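Local coordinates for protein ATP-dependent DNA helicase (Mycobacterium smegmatis, PDB 5V9X) that probably uses ATP hydrolysis to move 3'-to-5' along single-stranded DNA as a tracking strand and unwind RNA:DNA duplexes, at residues V678-F690 and D696-R708. Sequence-based numbering, arbitrary orientation.
Sequences VVPSDTTFVVERF and DWRVILHSPYGLR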
ATOM      1  N   VAL A 678     -13.501  28.833 -15.393  1.00 72.86           N
ATOM      2  CA  VAL A 678     -13.881  28.077 -14.208  1.00 70.30           C
ATOM      3  C   VAL A 678     -12.790  27.054 -13.927  1.00 67.04           C
ATOM      4  O   VAL A 678     -11.956  26.748 -14.781  1.00 71.45           O
ATOM      5  CB  VAL A 678     -15.247  27.375 -14.373  1.00 68.50           C
ATOM      6  CG1 VAL A 678     -16.341  28.397 -14.662  1.00 67.41           C
ATOM      7  CG2 VAL A 678     -15.177  26.330 -15.480  1.00 65.22           C
ATOM      8  N   VAL A 679     -12.810  26.516 -12.713  1.00 65.07           N
ATOM      9  CA  VAL A 679     -11.816  25.521 -12.319  1.00 62.68           C
ATOM     10  C   VAL A 679     -12.464  24.142 -12.272  1.00 55.73           C
ATOM     11  O   VAL A 679     -13.649  24.016 -11.926  1.00 54.05           O
ATOM     12  CB  VAL A 679     -11.155  25.881 -10.977  1.00 66.94           C
ATOM     13  CG1 VAL A 679     -10.693  27.334 -10.986  1.00 68.69           C
ATOM     14  CG2 VAL A 679     -12.092  25.609  -9.805  1.00 69.03           C
ATOM     15  N   PRO A 680     -11.734  23.091 -12.634  1.00 59.21           N
ATOM     16  CA  PRO A 680     -12.296  21.738 -12.566  1.00 62.30           C
ATOM     17  C   PRO A 680     -12.666  21.370 -11.138  1.00 62.28           C
ATOM     18  O   PRO A 680     -12.038  21.815 -10.176  1.00 62.39           O
ATOM     19  CB  PRO A 680     -11.158  20.855 -13.094  1.00 60.19           C
ATOM     20  CG  PRO A 680     -10.276  21.785 -13.857  1.00 58.47           C
ATOM     21  CD  PRO A 680     -10.375  23.107 -13.195  1.00 59.42           C
ATOM     22  N   SER A 681     -13.701  20.545 -11.008  1.00 59.12           N
ATOM     23  CA  SER A 681     -14.213  20.174  -9.698  1.00 57.97           C
ATOM     24  C   SER A 681     -14.990  18.871  -9.828  1.00 60.42           C
ATOM     25  O   SER A 681     -15.058  18.265 -10.901  1.00 64.37           O
ATOM     26  CB  SER A 681     -15.091  21.283  -9.114  1.00 58.78           C
ATOM     27  OG  SER A 681     -16.326  21.364  -9.804  1.00 59.78           O
ATOM     28  N   ASP A 682     -15.587  18.447  -8.710  1.00 60.08           N
ATOM     29  CA  ASP A 682     -16.411  17.246  -8.698  1.00 60.98           C
ATOM     30  C   ASP A 682     -17.685  17.408  -9.517  1.00 68.04           C
ATOM     31  O   ASP A 682     -18.314  16.403  -9.864  1.00 71.06           O
ATOM     32  CB  ASP A 682     -16.768  16.874  -7.259  1.00 60.64           C
ATOM     33  CG  ASP A 682     -17.457  18.006  -6.520  1.00 67.60           C
ATOM     34  OD1 ASP A 682     -17.215  19.180  -6.870  1.00 70.63           O
ATOM     35  OD2 ASP A 682     -18.242  17.724  -5.590  1.00 71.67           O
ATOM     36  N   THR A 683     -18.080  18.644  -9.829  1.00 68.49           N
ATOM     37  CA  THR A 683     -19.299  18.894 -10.581  1.00 64.26           C
ATOM     38  C   THR A 683     -19.058  19.439 -11.980  1.00 67.62           C
ATOM     39  O   THR A 683     -19.979  19.399 -12.802  1.00 72.52           O
ATOM     40  CB  THR A 683     -20.205  19.877  -9.821  1.00 62.63           C
ATOM     41  OG1 THR A 683     -19.576  21.163  -9.760  1.00 64.49           O
ATOM     42  CG2 THR A 683     -20.463  19.378  -8.411  1.00 50.96           C
ATOM     43  N   THR A 684     -17.863  19.951 -12.273  1.00 67.67           N
ATOM     44  CA  THR A 684     -17.574  20.550 -13.573  1.00 70.67           C
ATOM     45  C   THR A 684     -16.231  20.040 -14.076  1.00 68.37           C
ATOM     46  O   THR A 684     -15.199  20.274 -13.439  1.00 64.37           O
ATOM     47  CB  THR A 684     -17.554  22.084 -13.499  1.00 74.51           C
ATOM     48  OG1 THR A 684     -16.341  22.519 -12.870  1.00 87.28           O
ATOM     49  CG2 THR A 684     -18.735  22.613 -12.699  1.00 70.50           C
ATOM     50  N   PHE A 685     -16.247  19.344 -15.211  1.00 66.15           N
ATOM     51  CA  PHE A 685     -15.028  19.024 -15.938  1.00 59.24           C
ATOM     52  C   PHE A 685     -14.735  20.138 -16.935  1.00 62.35           C
ATOM     53  O   PHE A 685     -15.646  20.810 -17.425  1.00 65.34           O
ATOM     54  CB  PHE A 685     -15.151  17.693 -16.688  1.00 55.13           C
ATOM     55  CG  PHE A 685     -15.299  16.486 -15.798  1.00 53.14           C
ATOM     56  CD1 PHE A 685     -15.102  16.572 -14.430  1.00 52.99           C
ATOM     57  CD2 PHE A 685     -15.624  15.253 -16.345  1.00 50.64           C
ATOM     58  CE1 PHE A 685     -15.239  15.455 -13.626  1.00 54.66           C
ATOM     59  CE2 PHE A 685     -15.759  14.134 -15.548  1.00 48.92           C
ATOM     60  CZ  PHE A 685     -15.567  14.233 -14.188  1.00 53.03           C
ATOM     61  N   VAL A 686     -13.454  20.329 -17.236  1.00 60.35           N
ATOM     62  CA  VAL A 686     -13.022  21.341 -18.194  1.00 62.37           C
ATOM     63  C   VAL A 686     -12.235  20.654 -19.301  1.00 62.82           C
ATOM     64  O   VAL A 686     -11.242  19.966 -19.029  1.00 60.57           O
ATOM     65  CB  VAL A 686     -12.180  22.441 -17.533  1.00 60.69           C
ATOM     66  CG1 VAL A 686     -11.599  23.363 -18.596  1.00 55.39           C
ATOM     67  CG2 VAL A 686     -13.024  23.231 -16.546  1.00 63.63           C
ATOM     68  N   VAL A 687     -12.670  20.848 -20.540  1.00 61.17           N
ATOM     69  CA  VAL A 687     -11.944  20.382 -21.713  1.00 62.22           C
ATOM     70  C   VAL A 687     -11.204  21.579 -22.293  1.00 66.23           C
ATOM     71  O   VAL A 687     -11.824  22.539 -22.766  1.00 62.47           O
ATOM     72  CB  VAL A 687     -12.883  19.739 -22.742  1.00 60.57           C
ATOM     73  CG1 VAL A 687     -12.128  19.426 -24.017  1.00 54.62           C
ATOM     74  CG2 VAL A 687     -13.500  18.475 -22.160  1.00 61.01           C
ATOM     75  N   GLU A 688      -9.877  21.529 -22.250  1.00 69.38           N
ATOM     76  CA  GLU A 688      -9.025  22.638 -22.654  1.00 64.75           C
ATOM     77  C   GLU A 688      -8.289  22.268 -23.931  1.00 67.61           C
ATOM     78  O   GLU A 688      -7.751  21.163 -24.043  1.00 68.30           O
ATOM     79  CB  GLU A 688      -8.031  22.986 -21.544  1.00 56.95           C
ATOM     80  CG  GLU A 688      -7.015  24.040 -21.927  1.00 56.21           C
ATOM     81  CD  GLU A 688      -6.168  24.471 -20.751  1.00 59.46           C
ATOM     82  OE1 GLU A 688      -6.425  23.994 -19.625  1.00 59.87           O
ATOM     83  OE2 GLU A 688      -5.246  25.286 -20.951  1.00 62.12           O
ATOM     84  N   ARG A 689      -8.264  23.193 -24.887  1.00 74.00           N
ATOM     85  CA  ARG A 689      -7.643  22.953 -26.180  1.00 77.79           C
ATOM     86  C   ARG A 689      -6.683  24.084 -26.519  1.00 80.99           C
ATOM     87  O   ARG A 689      -6.965  25.256 -26.253  1.00 83.17           O
ATOM     88  CB  ARG A 689      -8.697  22.813 -27.284  1.00 82.59           C
ATOM     89  CG  ARG A 689      -8.126  22.437 -28.639  1.00 91.41           C
ATOM     90  CD  ARG A 689      -9.207  22.279 -29.700  1.00 98.87           C
ATOM     91  NE  ARG A 689     -10.076  23.451 -29.787  1.00101.41           N
ATOM     92  CZ  ARG A 689     -11.297  23.514 -29.265  1.00 98.24           C
ATOM     93  NH1 ARG A 689     -11.796  22.468 -28.620  1.00 98.34           N
ATOM     94  NH2 ARG A 689     -12.020  24.618 -29.388  1.00 94.85           N
ATOM     95  N   PHE A 690      -5.545  23.717 -27.100  1.00 82.31           N
ATOM     96  CA  PHE A 690      -4.571  24.676 -27.600  1.00 85.90           C
ATOM     97  C   PHE A 690      -3.747  23.981 -28.674  1.00 89.76           C
ATOM     98  O   PHE A 690      -3.784  22.756 -28.814  1.00 92.29           O
ATOM     99  CB  PHE A 690      -3.682  25.223 -26.476  1.00 87.36           C
ATOM    100  CG  PHE A 690      -2.960  24.158 -25.692  1.00 89.92           C
ATOM    101  CD1 PHE A 690      -3.525  23.620 -24.547  1.00 89.37           C
ATOM    102  CD2 PHE A 690      -1.713  23.705 -26.094  1.00 91.27           C
ATOM    103  CE1 PHE A 690      -2.864  22.644 -23.820  1.00 85.39           C
ATOM    104  CE2 PHE A 690      -1.049  22.729 -25.372  1.00 90.42           C
ATOM    105  CZ  PHE A 690      -1.625  22.199 -24.234  1.00 86.19           C
ATOM    106  N   ASP A 696       0.414  21.526 -33.672  1.00134.44           N
ATOM    107  CA  ASP A 696      -0.427  20.366 -33.417  1.00123.85           C
ATOM    108  C   ASP A 696      -1.398  20.640 -32.276  1.00114.43           C
ATOM    109  O   ASP A 696      -1.050  21.289 -31.286  1.00111.40           O
ATOM    110  CB  ASP A 696       0.437  19.148 -33.092  1.00120.08           C
ATOM    111  CG  ASP A 696       1.542  18.938 -34.104  1.00121.32           C
ATOM    112  OD1 ASP A 696       1.386  19.386 -35.260  1.00122.11           O
ATOM    113  OD2 ASP A 696       2.569  18.331 -33.744  1.00121.85           O
ATOM    114  N   TRP A 697      -2.620  20.134 -32.422  1.00107.71           N
ATOM    115  CA  TRP A 697      -3.646  20.341 -31.411  1.00 98.12           C
ATOM    116  C   TRP A 697      -3.368  19.505 -30.167  1.00 92.16           C
ATOM    117  O   TRP A 697      -2.740  18.444 -30.227  1.00 92.84           O
ATOM    118  CB  TRP A 697      -5.026  19.987 -31.964  1.00 95.17           C
ATOM    119  CG  TRP A 697      -5.646  21.059 -32.800  1.00 96.60           C
ATOM    120  CD1 TRP A 697      -5.985  20.980 -34.119  1.00 98.75           C
ATOM    121  CD2 TRP A 697      -6.008  22.377 -32.372  1.00 96.42           C
ATOM    122  NE1 TRP A 697      -6.537  22.165 -34.538  1.00101.64           N
ATOM    123  CE2 TRP A 697      -6.561  23.041 -33.484  1.00 99.67           C
ATOM    124  CE3 TRP A 697      -5.916  23.060 -31.157  1.00 91.94           C
ATOM    125  CZ2 TRP A 697      -7.021  24.353 -33.416  1.00 98.52           C
ATOM    126  CZ3 TRP A 697      -6.374  24.363 -31.090  1.00 89.11           C
ATOM    127  CH2 TRP A 697      -6.918  24.995 -32.212  1.00 92.65           C
ATOM    128  N   ARG A 698      -3.854  19.997 -29.030  1.00 87.10           N
ATOM    129  CA  ARG A 698      -3.774  19.276 -27.765  1.00 82.56           C
ATOM    130  C   ARG A 698      -5.048  19.537 -26.980  1.00 73.83           C
ATOM    131  O   ARG A 698      -5.327  20.682 -26.609  1.00 67.73           O
ATOM    132  CB  ARG A 698      -2.543  19.694 -26.957  1.00 87.18           C
ATOM    133  CG  ARG A 698      -1.406  18.694 -27.040  1.00 88.55           C
ATOM    134  CD  ARG A 698      -0.212  19.112 -26.201  1.00 84.59           C
ATOM    135  NE  ARG A 698       0.821  18.080 -26.197  1.00 79.39           N
ATOM    136  CZ  ARG A 698       1.682  17.883 -27.190  1.00 83.75           C
ATOM    137  NH1 ARG A 698       1.635  18.646 -28.273  1.00 88.25           N
ATOM    138  NH2 ARG A 698       2.588  16.919 -27.103  1.00 86.61           N
ATOM    139  N   VAL A 699      -5.816  18.481 -26.734  1.00 75.93           N
ATOM    140  CA  VAL A 699      -7.094  18.566 -26.037  1.00 75.74           C
ATOM    141  C   VAL A 699      -6.951  17.846 -24.704  1.00 69.29           C
ATOM    142  O   VAL A 699      -6.692  16.637 -24.667  1.00 68.11           O
ATOM    143  CB  VAL A 699      -8.234  17.967 -26.872  1.00 81.50           C
ATOM    144  CG1 VAL A 699      -9.570  18.227 -26.203  1.00 85.72           C
ATOM    145  CG2 VAL A 699      -8.216  18.542 -28.280  1.00 82.12           C
ATOM    146  N   ILE A 700      -7.126  18.585 -23.612  1.00 66.22           N
ATOM    147  CA  ILE A 700      -6.920  18.075 -22.263  1.00 61.79           C
ATOM    148  C   ILE A 700      -8.259  18.028 -21.546  1.00 61.09           C
ATOM    149  O   ILE A 700      -8.990  19.025 -21.515  1.00 63.50           O
ATOM    150  CB  ILE A 700      -5.915  18.943 -21.485  1.00 56.84           C
ATOM    151  CG1 ILE A 700      -4.537  18.885 -22.145  1.00 52.99           C
ATOM    152  CG2 ILE A 700      -5.835  18.493 -20.038  1.00 52.75           C
ATOM    153  CD1 ILE A 700      -3.522  19.808 -21.516  1.00 48.64           C
ATOM    154  N   LEU A 701      -8.583  16.871 -20.974  1.00 59.04           N
ATOM    155  CA  LEU A 701      -9.744  16.733 -20.106  1.00 58.77           C
ATOM    156  C   LEU A 701      -9.294  16.940 -18.667  1.00 58.90           C
ATOM    157  O   LEU A 701      -8.374  16.265 -18.200  1.00 61.30           O
ATOM    158  CB  LEU A 701     -10.401  15.362 -20.265  1.00 55.09           C
ATOM    159  CG  LEU A 701     -11.465  15.015 -19.218  1.00 52.09           C
ATOM    160  CD1 LEU A 701     -12.603  16.029 -19.231  1.00 50.12           C
ATOM    161  CD2 LEU A 701     -11.996  13.604 -19.430  1.00 48.67           C
ATOM    162  N   HIS A 702      -9.928  17.879 -17.976  1.00 56.40           N
ATOM    163  CA  HIS A 702      -9.620  18.160 -16.582  1.00 56.12           C
ATOM    164  C   HIS A 702     -10.676  17.521 -15.691  1.00 58.22           C
ATOM    165  O   HIS A 702     -11.873  17.781 -15.853  1.00 61.35           O
ATOM    166  CB  HIS A 702      -9.556  19.664 -16.330  1.00 59.33           C
ATOM    167  CG  HIS A 702      -8.360  20.339 -16.927  1.00 60.03           C
ATOM    168  ND1 HIS A 702      -8.221  20.546 -18.282  1.00 61.84           N
ATOM    169  CD2 HIS A 702      -7.255  20.869 -16.352  1.00 60.15           C
ATOM    170  CE1 HIS A 702      -7.082  21.171 -18.517  1.00 60.13           C
ATOM    171  NE2 HIS A 702      -6.475  21.377 -17.363  1.00 61.23           N
ATOM    172  N   SER A 703     -10.228  16.689 -14.750  1.00 55.87           N
ATOM    173  CA  SER A 703     -11.096  15.948 -13.843  1.00 48.27           C
ATOM    174  C   SER A 703     -10.256  15.386 -12.707  1.00 47.79           C
ATOM    175  O   SER A 703      -9.177  14.835 -12.953  1.00 55.51           O
ATOM    176  CB  SER A 703     -11.818  14.817 -14.578  1.00 48.98           C
ATOM    177  OG  SER A 703     -12.201  13.787 -13.682  1.00 49.58           O
ATOM    178  N   PRO A 704     -10.704  15.499 -11.458  1.00 45.97           N
ATOM    179  CA  PRO A 704      -9.907  15.017 -10.324  1.00 45.41           C
ATOM    180  C   PRO A 704     -10.137  13.564  -9.939  1.00 54.20           C
ATOM    181  O   PRO A 704      -9.519  13.106  -8.972  1.00 59.50           O
ATOM    182  CB  PRO A 704     -10.372  15.945  -9.196  1.00 41.92           C
ATOM    183  CG  PRO A 704     -11.816  16.161  -9.502  1.00 41.92           C
ATOM    184  CD  PRO A 704     -11.936  16.174 -11.010  1.00 45.53           C
ATOM    185  N   TYR A 705     -10.967  12.824 -10.680  1.00 52.72           N
ATOM    186  CA  TYR A 705     -11.504  11.551 -10.205  1.00 52.05           C
ATOM    187  C   TYR A 705     -10.512  10.396 -10.267  1.00 53.46           C
ATOM    188  O   TYR A 705     -10.921   9.231 -10.222  1.00 62.88           O
ATOM    189  CB  TYR A 705     -12.764  11.195 -10.997  1.00 51.91           C
ATOM    190  CG  TYR A 705     -13.987  11.938 -10.525  1.00 53.33           C
ATOM    191  CD1 TYR A 705     -14.714  11.487  -9.433  1.00 55.52           C
ATOM    192  CD2 TYR A 705     -14.411  13.097 -11.163  1.00 50.65           C
ATOM    193  CE1 TYR A 705     -15.835  12.164  -8.992  1.00 53.17           C
ATOM    194  CE2 TYR A 705     -15.529  13.780 -10.728  1.00 48.10           C
ATOM    195  CZ  TYR A 705     -16.237  13.309  -9.643  1.00 48.39           C
ATOM    196  OH  TYR A 705     -17.351  13.984  -9.205  1.00 49.20           O
ATOM    197  N   GLY A 706      -9.221  10.688 -10.358  1.00 48.79           N
ATOM    198  CA  GLY A 706      -8.200   9.680 -10.160  1.00 47.42           C
ATOM    199  C   GLY A 706      -7.948   8.825 -11.390  1.00 49.92           C
ATOM    200  O   GLY A 706      -8.732   8.786 -12.340  1.00 52.82           O
ATOM    201  N   LEU A 707      -6.820   8.111 -11.350  1.00 43.96           N
ATOM    202  CA  LEU A 707      -6.385   7.303 -12.481  1.00 44.05           C
ATOM    203  C   LEU A 707      -7.243   6.059 -12.677  1.00 49.55           C
ATOM    204  O   LEU A 707      -7.333   5.561 -13.805  1.00 51.58           O
ATOM    205  CB  LEU A 707      -4.916   6.905 -12.300  1.00 42.17           C
ATOM    206  CG  LEU A 707      -4.241   6.184 -13.468  1.00 39.85           C
ATOM    207  CD1 LEU A 707      -4.121   7.103 -14.674  1.00 38.10           C
ATOM    208  CD2 LEU A 707      -2.880   5.652 -13.059  1.00 38.50           C
ATOM    209  N   ARG A 708      -7.866   5.539 -11.615  1.00 51.25           N
ATOM    210  CA  ARG A 708      -8.686   4.340 -11.754  1.00 55.29           C
ATOM    211  C   ARG A 708      -9.873   4.557 -12.682  1.00 62.06           C
ATOM    212  O   ARG A 708     -10.406   3.590 -13.236  1.00 63.17           O
ATOM    213  CB  ARG A 708      -9.172   3.875 -10.379  1.00 56.25           C
ATOM    214  CG  ARG A 708      -8.063   3.664  -9.364  1.00 62.90           C
ATOM    215  CD  ARG A 708      -8.589   2.999  -8.107  1.00 66.90           C
ATOM    216  NE  ARG A 708      -9.022   1.626  -8.357  1.00 67.36           N
ATOM    217  CZ  ARG A 708      -9.757   0.911  -7.512  1.00 67.34           C
ATOM    218  NH1 ARG A 708     -10.155   1.439  -6.364  1.00 66.08           N
ATOM    219  NH2 ARG A 708     -10.102  -0.331  -7.820  1.00 69.47           N
TER
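V686, E688 and F690 form antiparallel hydrogen-bonded pairs with H702, I700 and R698. In the central pair both bonds are nearly straight: E688 N to I700 O is 2.8 Å, and I700 N returns to E688 O at 2.7 Å. At V686 the carbonyl oxygen takes the backbone N of H702 and, weakly, its ring ND1, whereas the bond from V686 N to H702 O is itself weak. Beyond the strands, Y705 OH donates to D682 O at 2.7 Å, lying in the carbonyl plane on a lone pair.

These strands, 684-691 and 697-702, make a beta hairpin inside a mixed sheet of the DEAD/H-associated region; strand 854-859 runs parallel to 684-691 on the edge not taken by 697-702.

Among the paired residues, V687 CG1 meets V699 CG1 at 3.6 Å on one sheet face, where R689 CD also lies over the six-membered ring of W697. On the other, R698 CB sits over the F690 ring, offset toward its rim, while I700 CD1 reaches the ring edge. Past the last bridged pair, S703 CB is centred 3.6 Å above the F685 ring, which meets Y705 rim to rim, planes at 68°.

Among polar side chains, E688 has CG anti to its own N (chi1 174°), which carries its extended chain obliquely across to H702, OE1 3.1 Å from H702 CE1, carboxylate and ring planes 13° apart; S864 and T860 hydrogen-bond its oxygens.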